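Local coordinates for replication initiator A family protein (Staphylococcus aureus CA-347, PDB 4PT7) that probably initiates replication of staphylococcal multiresistance plasmids by binding and assembling at the plasmid origin through a winged helix-turn-helix domain, at residues N61-S67 with P105-L110. Residue numbers count along the deposited sequence, not the author numbering.
Sequences NIYFVYS and PNILYL
In this probable winged-helix domain, strands 95-98 and 107-110 probably form the wing hairpin. Segment 61-67, extended apart from a kink at Val65 (phi/psi -129/38), leads into helix 68-74 and runs roughly antiparallel along the other edge of strand 107-110. One bridge joins them. Phe64 and Leu108 form a hydrogen-bonded pair, CA atoms 5.0 Å apart: Phe64 N to Leu108 O is 2.7 Å and Leu108 N to Phe64 O is 3.0 Å. Tyr63 lies across from Tyr109, Val65 from Ile107 and Ser67 from Pro105. Phe64 (chi1 m) has CB 4.1 Å from Leu108 CB and CE1 4.1 Å from Leu110 CB; its side chain touches Arg46 and Ser50 of helix 34-52. Tyr109, chi1 m, receives Tyr63 CB over one ring face, a CH-pi contact 3.7 Å from the centroid. Tyr63, chi1 p, turns its ring edge to that face, centroids 5.6 Å apart and planes at 61°. Pro105 packs its CB 3.7 Å from Val65 O and its CG 4.0 Å from CB of Ser67, the helix N-cap. Beyond the bridge, one water links Ile62 O (2.7 Å) to Leu110 N (2.9 Å); a second donates to Ile62 O (2.7 Å) and Leu110 O (2.8 Å).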
loop_
_atom_site.group_PDB
_atom_site.type_symbol
_atom_site.label_atom_id
_atom_site.label_comp_id
_atom_site.label_asym_id
_atom_site.label_seq_id
_atom_site.Cartn_x
_atom_site.Cartn_y
_atom_site.Cartn_z
ATOM N N ASN B 61 27.991 11.051 -10.498
ATOM C CA ASN B 61 26.713 11.025 -9.794
ATOM C C ASN B 61 26.046 9.654 -9.882
ATOM O O ASN B 61 25.972 9.064 -10.964
ATOM C CB ASN B 61 25.773 12.094 -10.354
ATOM C CG ASN B 61 26.347 13.491 -10.228
ATOM O OD1 ASN B 61 26.987 13.829 -9.229
ATOM N ND2 ASN B 61 26.107 14.321 -11.239
ATOM N N ILE B 62 25.563 9.160 -8.740
ATOM C CA ILE B 62 24.903 7.861 -8.661
ATOM C C ILE B 62 23.414 7.993 -8.981
ATOM O O ILE B 62 22.729 8.862 -8.438
ATOM C CB ILE B 62 25.068 7.244 -7.251
ATOM C CG1 ILE B 62 26.551 7.248 -6.852
ATOM C CG2 ILE B 62 24.552 5.809 -7.244
ATOM C CD1 ILE B 62 26.805 6.924 -5.382
ATOM N N TYR B 63 22.909 7.117 -9.846
ATOM C CA TYR B 63 21.507 7.167 -10.245
ATOM C C TYR B 63 20.846 5.791 -10.277
ATOM O O TYR B 63 21.491 4.767 -10.055
ATOM C CB TYR B 63 21.390 7.840 -11.621
ATOM C CG TYR B 63 22.130 7.112 -12.728
ATOM C CD1 TYR B 63 21.579 5.987 -13.343
ATOM C CD2 TYR B 63 23.402 7.526 -13.140
ATOM C CE1 TYR B 63 22.268 5.294 -14.334
ATOM C CE2 TYR B 63 24.103 6.835 -14.132
ATOM C CZ TYR B 63 23.528 5.719 -14.724
ATOM O OH TYR B 63 24.214 5.021 -15.698
ATOM N N PHE B 64 19.543 5.783 -10.539
ATOM C CA PHE B 64 18.767 4.547 -10.614
ATOM C C PHE B 64 18.169 4.388 -12.006
ATOM O O PHE B 64 17.781 5.376 -12.643
ATOM C CB PHE B 64 17.624 4.554 -9.598
ATOM C CG PHE B 64 18.078 4.587 -8.177
ATOM C CD1 PHE B 64 17.755 5.663 -7.355
ATOM C CD2 PHE B 64 18.811 3.531 -7.648
ATOM C CE1 PHE B 64 18.162 5.685 -6.020
ATOM C CE2 PHE B 64 19.221 3.544 -6.316
ATOM C CZ PHE B 64 18.895 4.622 -5.502
ATOM N N VAL B 65 18.099 3.138 -12.459
ATOM C CA VAL B 65 17.538 2.804 -13.762
ATOM C C VAL B 65 16.510 1.705 -13.530
ATOM O O VAL B 65 16.393 0.774 -14.321
ATOM C CB VAL B 65 18.611 2.247 -14.723
ATOM C CG1 VAL B 65 18.090 2.277 -16.143
ATOM C CG2 VAL B 65 19.890 3.036 -14.601
ATOM N N TYR B 66 15.778 1.806 -12.430
ATOM C CA TYR B 66 14.780 0.798 -12.098
ATOM C C TYR B 66 13.431 1.071 -12.767
ATOM O O TYR B 66 12.997 2.223 -12.884
ATOM C CB TYR B 66 14.597 0.730 -10.580
ATOM C CG TYR B 66 15.755 0.110 -9.815
ATOM C CD1 TYR B 66 16.376 0.802 -8.774
ATOM C CD2 TYR B 66 16.178 -1.188 -10.081
ATOM C CE1 TYR B 66 17.379 0.214 -8.014
ATOM C CE2 TYR B 66 17.189 -1.789 -9.320
ATOM C CZ TYR B 66 17.780 -1.078 -8.288
ATOM O OH TYR B 66 18.760 -1.664 -7.522
ATOM N N SER B 67 12.775 0.008 -13.215
ATOM C CA SER B 67 11.464 0.154 -13.843
ATOM C C SER B 67 10.449 0.360 -12.731
ATOM O O SER B 67 10.752 0.128 -11.555
ATOM C CB SER B 67 11.096 -1.101 -14.647
ATOM O OG SER B 67 11.053 -2.253 -13.823
ATOM N N PRO B 105 12.902 2.602 -18.673
ATOM C CA PRO B 105 12.843 3.115 -17.300
ATOM C C PRO B 105 13.416 4.521 -17.172
ATOM O O PRO B 105 14.465 4.827 -17.735
ATOM C CB PRO B 105 13.663 2.096 -16.519
ATOM C CG PRO B 105 13.382 0.827 -17.251
ATOM C CD PRO B 105 13.497 1.253 -18.695
ATOM N N ASN B 106 12.720 5.376 -16.433
ATOM C CA ASN B 106 13.183 6.740 -16.237
ATOM C C ASN B 106 14.441 6.739 -15.375
ATOM O O ASN B 106 14.646 5.846 -14.557
ATOM C CB ASN B 106 12.096 7.582 -15.562
ATOM C CG ASN B 106 10.836 7.688 -16.401
ATOM O OD1 ASN B 106 10.893 8.031 -17.586
ATOM N ND2 ASN B 106 9.690 7.393 -15.791
ATOM N N ILE B 107 15.289 7.738 -15.574
ATOM C CA ILE B 107 16.512 7.862 -14.798
ATOM C C ILE B 107 16.183 8.659 -13.543
ATOM O O ILE B 107 15.717 9.791 -13.636
ATOM C CB ILE B 107 17.601 8.624 -15.577
ATOM C CG1 ILE B 107 17.854 7.943 -16.920
ATOM C CG2 ILE B 107 18.888 8.659 -14.770
ATOM C CD1 ILE B 107 18.291 6.506 -16.784
ATOM N N LEU B 108 16.409 8.058 -12.378
ATOM C CA LEU B 108 16.146 8.725 -11.103
ATOM C C LEU B 108 17.443 9.030 -10.356
ATOM O O LEU B 108 18.304 8.156 -10.189
ATOM C CB LEU B 108 15.247 7.865 -10.201
ATOM C CG LEU B 108 13.728 7.898 -10.410
ATOM C CD1 LEU B 108 13.397 7.439 -11.813
ATOM C CD2 LEU B 108 13.043 6.994 -9.384
ATOM N N TYR B 109 17.572 10.275 -9.910
ATOM C CA TYR B 109 18.737 10.711 -9.150
ATOM C C TYR B 109 18.273 11.084 -7.754
ATOM O O TYR B 109 17.511 12.044 -7.585
ATOM C CB TYR B 109 19.392 11.954 -9.762
ATOM C CG TYR B 109 20.268 11.700 -10.961
ATOM C CD1 TYR B 109 19.760 11.803 -12.251
ATOM C CD2 TYR B 109 21.620 11.385 -10.805
ATOM C CE1 TYR B 109 20.576 11.597 -13.364
ATOM C CE2 TYR B 109 22.442 11.178 -11.906
ATOM C CZ TYR B 109 21.915 11.287 -13.182
ATOM O OH TYR B 109 22.720 11.075 -14.277
ATOM N N LEU B 110 18.718 10.328 -6.756
ATOM C CA LEU B 110 18.360 10.643 -5.381
ATOM C C LEU B 110 19.277 11.816 -5.037
ATOM O O LEU B 110 20.419 11.855 -5.496
ATOM C CB LEU B 110 18.676 9.470 -4.458
ATOM C CG LEU B 110 17.634 9.085 -3.407
ATOM C CD1 LEU B 110 18.352 8.587 -2.157
ATOM C CD2 LEU B 110 16.750 10.256 -3.069
HETATM O O HOH W 1 20.416 8.037 -7.201
HETATM O O HOH W 2 22.610 11.188 -7.038
#